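Local coordinates for protein putative alpha-L-fucosidase (PDB 3EYP) that probably hydrolyses alpha-L-fucosidic bonds, releasing L-fucose from glycans, at residues F25-I30 against L293-P298; I72-H77 against G121-P126. All blocks are in the same frame, centred on the assembly; numbering follows the deposited sequence.

Interaction 1 of 2, residues F25-I30 against L293-P298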
loop_
_atom_site.group_PDB
_atom_site.type_symbol
_atom_site.label_atom_id
_atom_site.label_comp_id
_atom_site.label_asym_id
_atom_site.label_seq_id
_atom_site.Cartn_x
_atom_site.Cartn_y
_atom_site.Cartn_z
ATOM N N PHE A 25 -8.559 1.065 4.126
ATOM C CA PHE A 25 -9.660 0.311 3.535
ATOM C C PHE A 25 -10.810 0.483 4.529
ATOM O O PHE A 25 -10.582 0.586 5.705
ATOM C CB PHE A 25 -9.347 -1.193 3.519
ATOM C CG PHE A 25 -9.479 -1.867 2.182
ATOM C CD1 PHE A 25 -10.297 -1.366 1.174
ATOM C CD2 PHE A 25 -8.787 -3.075 1.951
ATOM C CE1 PHE A 25 -10.418 -2.009 0.022
ATOM C CE2 PHE A 25 -8.912 -3.731 0.768
ATOM C CZ PHE A 25 -9.698 -3.211 -0.209
ATOM N N PHE A 26 -12.011 0.596 4.014
ATOM C CA PHE A 26 -13.227 0.701 4.821
ATOM C C PHE A 26 -14.209 -0.303 4.282
ATOM O O PHE A 26 -14.904 -0.047 3.286
ATOM C CB PHE A 26 -13.868 2.090 4.766
ATOM C CG PHE A 26 -13.075 3.171 5.464
ATOM C CD1 PHE A 26 -12.676 3.017 6.744
ATOM C CD2 PHE A 26 -12.765 4.348 4.804
ATOM C CE1 PHE A 26 -11.956 3.978 7.374
ATOM C CE2 PHE A 26 -12.041 5.331 5.439
ATOM C CZ PHE A 26 -11.613 5.142 6.703
ATOM N N HIS A 27 -14.227 -1.471 4.913
ATOM C CA HIS A 27 -15.144 -2.539 4.564
ATOM C C HIS A 27 -16.439 -2.362 5.392
ATOM O O HIS A 27 -16.451 -2.548 6.604
ATOM C CB HIS A 27 -14.581 -3.932 4.845
ATOM C CG HIS A 27 -13.732 -4.470 3.745
ATOM N ND1 HIS A 27 -12.505 -3.925 3.443
ATOM C CD2 HIS A 27 -13.944 -5.467 2.839
ATOM C CE1 HIS A 27 -11.994 -4.565 2.401
ATOM N NE2 HIS A 27 -12.834 -5.510 2.019
ATOM N N PHE A 28 -17.466 -1.949 4.674
ATOM C CA PHE A 28 -18.765 -1.573 5.248
ATOM C C PHE A 28 -19.863 -1.839 4.226
ATOM O O PHE A 28 -19.730 -1.586 3.005
ATOM C CB PHE A 28 -18.715 -0.107 5.638
ATOM C CG PHE A 28 -19.985 0.450 6.275
ATOM C CD1 PHE A 28 -20.398 0.013 7.551
ATOM C CD2 PHE A 28 -20.623 1.530 5.674
ATOM C CE1 PHE A 28 -21.490 0.584 8.163
ATOM C CE2 PHE A 28 -21.755 2.121 6.273
ATOM C CZ PHE A 28 -22.198 1.660 7.496
ATOM N N GLY A 29 -20.935 -2.369 4.743
ATOM C CA GLY A 29 -22.096 -2.629 3.917
ATOM C C GLY A 29 -23.152 -3.443 4.612
ATOM O O GLY A 29 -23.287 -3.444 5.823
ATOM N N ILE A 30 -23.888 -4.184 3.796
ATOM C CA ILE A 30 -25.016 -4.949 4.319
ATOM C C ILE A 30 -24.510 -6.081 5.237
ATOM O O ILE A 30 -25.146 -6.440 6.224
ATOM C CB ILE A 30 -25.963 -5.454 3.152
ATOM C CG1 ILE A 30 -27.291 -5.948 3.729
ATOM C CG2 ILE A 30 -25.276 -6.506 2.267
ATOM C CD1 ILE A 30 -28.357 -5.980 2.633
ATOM N N LEU A 293 -2.176 -1.121 2.824
ATOM C CA LEU A 293 -3.628 -0.892 2.733
ATOM C C LEU A 293 -4.216 -1.604 3.936
ATOM O O LEU A 293 -4.252 -2.823 4.032
ATOM C CB LEU A 293 -4.199 -1.412 1.397
ATOM C CG LEU A 293 -5.723 -1.379 1.214
ATOM C CD1 LEU A 293 -6.270 0.075 1.390
ATOM C CD2 LEU A 293 -6.153 -1.956 -0.201
ATOM N N LEU A 294 -4.578 -0.804 4.912
ATOM C CA LEU A 294 -5.063 -1.265 6.193
ATOM C C LEU A 294 -6.518 -0.986 6.362
ATOM O O LEU A 294 -6.961 0.158 6.292
ATOM C CB LEU A 294 -4.315 -0.551 7.342
ATOM C CG LEU A 294 -4.525 -0.962 8.786
ATOM C CD1 LEU A 294 -4.172 -2.454 9.045
ATOM C CD2 LEU A 294 -3.670 -0.015 9.731
ATOM N N ASN A 295 -7.233 -2.067 6.650
ATOM C CA ASN A 295 -8.707 -2.053 6.833
ATOM C C ASN A 295 -9.186 -1.768 8.245
ATOM O O ASN A 295 -8.804 -2.440 9.214
ATOM C CB ASN A 295 -9.317 -3.365 6.323
ATOM C CG ASN A 295 -10.806 -3.427 6.548
ATOM O OD1 ASN A 295 -11.578 -2.792 5.833
ATOM N ND2 ASN A 295 -11.214 -4.222 7.522
ATOM N N PHE A 296 -10.018 -0.714 8.323
ATOM C CA PHE A 296 -10.806 -0.341 9.510
ATOM C C PHE A 296 -12.290 -0.553 9.166
ATOM O O PHE A 296 -12.833 0.201 8.340
ATOM C CB PHE A 296 -10.665 1.160 9.826
ATOM C CG PHE A 296 -9.243 1.632 10.055
ATOM C CD1 PHE A 296 -8.777 1.837 11.324
ATOM C CD2 PHE A 296 -8.391 1.843 8.987
ATOM C CE1 PHE A 296 -7.490 2.286 11.573
ATOM C CE2 PHE A 296 -7.085 2.264 9.209
ATOM C CZ PHE A 296 -6.627 2.494 10.516
ATOM N N PRO A 297 -12.956 -1.591 9.754
ATOM C CA PRO A 297 -14.384 -1.802 9.450
ATOM C C PRO A 297 -15.342 -1.015 10.373
ATOM O O PRO A 297 -15.306 -1.173 11.591
ATOM C CB PRO A 297 -14.544 -3.337 9.637
ATOM C CG PRO A 297 -13.613 -3.643 10.753
ATOM C CD PRO A 297 -12.387 -2.772 10.431
ATOM N N PRO A 298 -16.124 -0.076 9.807
ATOM C CA PRO A 298 -17.106 0.641 10.625
ATOM C C PRO A 298 -18.154 -0.313 11.199
ATOM O O PRO A 298 -18.507 -1.340 10.613
ATOM C CB PRO A 298 -17.736 1.598 9.643
ATOM C CG PRO A 298 -16.717 1.689 8.470
ATOM C CD PRO A 298 -16.178 0.339 8.411
HETATM O O HOH W 1 -18.078 -3.305 8.626
#
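The carboxamide oxygen OD1 of N295 is gripped by H27 twice: ring atom ND1 donates to it over 2.8 Å, and the backbone N of H27 adds a weak bond. N295 reaches along the paired chains with CG anti to its backbone N (chi1 177°); ring and amide planes stand 85° apart, and ND1 approaches from above the amide plane. The bond fixes the turn of the imidazole, whose NE2 is hydrogen-bonded to a bound glycerol, probably from the crystallisation liquor, while N295 ND2 is held by W262 O and S257 OG. Behind this, strands 22-26 and 291-295 run parallel as first and last strands by sequence in the TIM-barrel-type sheet of the fucosidase-family domain, with F25 N bonded to L294 O (2.8 Å) and F296 N to F25 O (3.0 Å). The F25 ring is sandwiched: L293 CD2 makes a CH-pi contact 3.7 Å from its centroid, and H27 CE1 lies over the centre of the opposite face. F296 O meets the F26 ring at its edge, 3.2 Å from CD1. Past the strands, F28 CD1 packs on P298 CB (3.7 Å), and one water donates to both H27 O and P298 O.

Interaction 2 of 2, residues I72-H77 against G121-P126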
loop_
_atom_site.group_PDB
_atom_site.type_symbol
_atom_site.label_atom_id
_atom_site.label_comp_id
_atom_site.label_asym_id
_atom_site.label_seq_id
_atom_site.Cartn_x
_atom_site.Cartn_y
_atom_site.Cartn_z
ATOM N N ILE A 72 -9.999 4.010 0.601
ATOM C CA ILE A 72 -10.822 3.144 -0.302
ATOM C C ILE A 72 -12.033 2.565 0.418
ATOM O O ILE A 72 -11.950 1.767 1.363
ATOM C CB ILE A 72 -9.982 1.983 -0.890
ATOM C CG1 ILE A 72 -8.730 2.593 -1.559
ATOM C CG2 ILE A 72 -10.821 1.114 -1.896
ATOM C CD1 ILE A 72 -7.716 1.560 -2.217
ATOM N N LEU A 73 -13.192 2.952 -0.065
ATOM C CA LEU A 73 -14.475 2.393 0.448
ATOM C C LEU A 73 -15.027 1.244 -0.384
ATOM O O LEU A 73 -15.048 1.287 -1.612
ATOM C CB LEU A 73 -15.534 3.497 0.469
ATOM C CG LEU A 73 -16.979 3.055 0.865
ATOM C CD1 LEU A 73 -17.028 2.708 2.329
ATOM C CD2 LEU A 73 -17.914 4.261 0.556
ATOM N N THR A 74 -15.524 0.214 0.287
ATOM C CA THR A 74 -16.297 -0.811 -0.422
ATOM C C THR A 74 -17.675 -0.301 -0.888
ATOM O O THR A 74 -18.681 -0.464 -0.187
ATOM C CB THR A 74 -16.513 -2.098 0.429
ATOM O OG1 THR A 74 -17.258 -1.775 1.627
ATOM C CG2 THR A 74 -15.169 -2.739 0.781
ATOM N N ALA A 75 -17.713 0.291 -2.070
ATOM C CA ALA A 75 -18.957 0.824 -2.616
ATOM C C ALA A 75 -19.918 -0.362 -2.919
ATOM O O ALA A 75 -21.149 -0.241 -2.797
ATOM C CB ALA A 75 -18.722 1.729 -3.880
ATOM N N LYS A 76 -19.323 -1.527 -3.194
ATOM C CA LYS A 76 -20.078 -2.767 -3.462
ATOM C C LYS A 76 -19.159 -3.963 -3.289
ATOM O O LYS A 76 -18.150 -4.103 -3.955
ATOM C CB LYS A 76 -20.728 -2.788 -4.844
ATOM C CG LYS A 76 -21.711 -4.019 -5.095
ATOM C CD LYS A 76 -21.884 -4.272 -6.583
ATOM C CE LYS A 76 -20.659 -5.142 -7.133
ATOM N NZ LYS A 76 -20.745 -5.298 -8.556
ATOM N N HIS A 77 -19.488 -4.767 -2.323
ATOM C CA HIS A 77 -18.771 -6.049 -2.100
ATOM C C HIS A 77 -19.456 -7.143 -2.881
ATOM O O HIS A 77 -20.425 -6.890 -3.596
ATOM C CB HIS A 77 -18.620 -6.351 -0.634
ATOM C CG HIS A 77 -17.402 -7.174 -0.278
ATOM N ND1 HIS A 77 -17.480 -8.492 0.118
ATOM C CD2 HIS A 77 -16.080 -6.850 -0.249
ATOM C CE1 HIS A 77 -16.255 -8.939 0.379
ATOM N NE2 HIS A 77 -15.389 -7.953 0.192
ATOM N N GLY A 121 -10.861 6.684 -2.836
ATOM C CA GLY A 121 -10.861 5.545 -3.741
ATOM C C GLY A 121 -12.089 4.680 -3.553
ATOM O O GLY A 121 -12.808 4.769 -2.548
ATOM N N ILE A 122 -12.285 3.843 -4.544
ATOM C CA ILE A 122 -13.430 2.980 -4.680
ATOM C C ILE A 122 -13.108 1.512 -4.958
ATOM O O ILE A 122 -12.333 1.156 -5.865
ATOM C CB ILE A 122 -14.315 3.445 -5.862
ATOM C CG1 ILE A 122 -14.875 4.880 -5.670
ATOM C CG2 ILE A 122 -15.420 2.508 -6.064
ATOM C CD1 ILE A 122 -15.808 5.034 -4.382
ATOM N N TYR A 123 -13.686 0.676 -4.119
ATOM C CA TYR A 123 -13.722 -0.794 -4.308
ATOM C C TYR A 123 -15.134 -1.122 -4.848
ATOM O O TYR A 123 -16.146 -0.849 -4.203
ATOM C CB TYR A 123 -13.410 -1.473 -2.968
ATOM C CG TYR A 123 -13.575 -2.993 -2.878
ATOM C CD1 TYR A 123 -12.517 -3.784 -2.463
ATOM C CD2 TYR A 123 -14.774 -3.622 -3.206
ATOM C CE1 TYR A 123 -12.646 -5.146 -2.339
ATOM C CE2 TYR A 123 -14.907 -4.996 -3.122
ATOM C CZ TYR A 123 -13.834 -5.761 -2.665
ATOM O OH TYR A 123 -13.947 -7.143 -2.565
ATOM N N LEU A 124 -15.161 -1.639 -6.055
ATOM C CA LEU A 124 -16.413 -2.042 -6.760
ATOM C C LEU A 124 -16.256 -3.472 -7.267
ATOM O O LEU A 124 -15.617 -3.715 -8.267
ATOM C CB LEU A 124 -16.705 -1.117 -7.933
ATOM C CG LEU A 124 -18.030 -1.245 -8.700
ATOM C CD1 LEU A 124 -19.247 -0.903 -7.776
ATOM C CD2 LEU A 124 -17.983 -0.383 -9.905
ATOM N N GLY A 125 -16.856 -4.390 -6.502
ATOM C CA GLY A 125 -16.624 -5.831 -6.569
ATOM C C GLY A 125 -16.880 -6.445 -7.929
ATOM O O GLY A 125 -18.000 -6.415 -8.415
ATOM N N PRO A 126 -15.820 -6.960 -8.613
ATOM C CA PRO A 126 -16.145 -7.588 -9.894
ATOM C C PRO A 126 -17.085 -8.771 -9.863
ATOM O O PRO A 126 -18.005 -8.838 -10.666
ATOM C CB PRO A 126 -14.787 -7.966 -10.485
ATOM C CG PRO A 126 -13.836 -7.023 -9.856
ATOM C CD PRO A 126 -14.381 -6.690 -8.471
#
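L73 and Y123 carry the regular backbone bonding of two parallel strands, L73 N giving to G121 O (3.1 Å) and Y123 N to L73 O (2.9 Å), each nearly straight at 164°. The register then slips by one residue between T74 and K76, a beta bulge with T74 at the centre of an inverse gamma turn. Y123 O faces both A75 N and K76 N there, each a weak bond, before G125 N takes up regular pairing with K76 O at 2.9 Å.

Among side chains the Y123 ring is central. CG is anti to the backbone N (chi1 172°), which swings the ring alongside T74 on the face they share with I72. T74 CG2 sits over one ring face, 4.2 Å from the centroid in a CH-pi contact, and K76 O lies at the ring edge. The H77 imidazole is nearly parallel to the phenol but slid toward its hydroxyl end, centroids 5.3 Å apart, so the rings barely overlap. I72 CG2 packs on Y123 CB (3.8 Å); A75 CB, at the corner of the chain, meets I122 CG2.

K76, bent at chi3 (82°), brings NZ into the carbonyl plane of G125 O at 3.0 Å, and NZ also forms a salt bridge with D128. Y123 OH bonds to D166, T74 OG1 to F28 N, and H77 NE2 to a bound glycerol.

These neighbouring parallel strands of the TIM-barrel-type sheet are joined through helix 105-116, on whose V106 L73, A75 and I122 lean; A75 and L124 lean on L153 of helix 139-155, while I72 touches F25 of the next strand, 22-26.

In the fold
From the N terminus, the chain first lays down strand 22-26; in interaction 1, segment 293-298 follows segment 25-30 after 263 residues. Inside that long loop, segments 72-77 and 121-126 are only 44 residues apart, a crossover through helix 105-116; interaction 2 is therefore nested within interaction 1. Strand 22-26 lies between 70-76 and 291-295, so the two contacts, with centres about 10 Å apart, line up in the order 119-124, 70-76, 22-26, 291-295. F26 N probably bonds to I72 O (2.9 Å), joining them directly. Together they tie the first three strands of the parallel sheet to its last by sequence, and H27 and H77 meet beyond the strand ends, beside the same bound glycerol, which may mark a pocket.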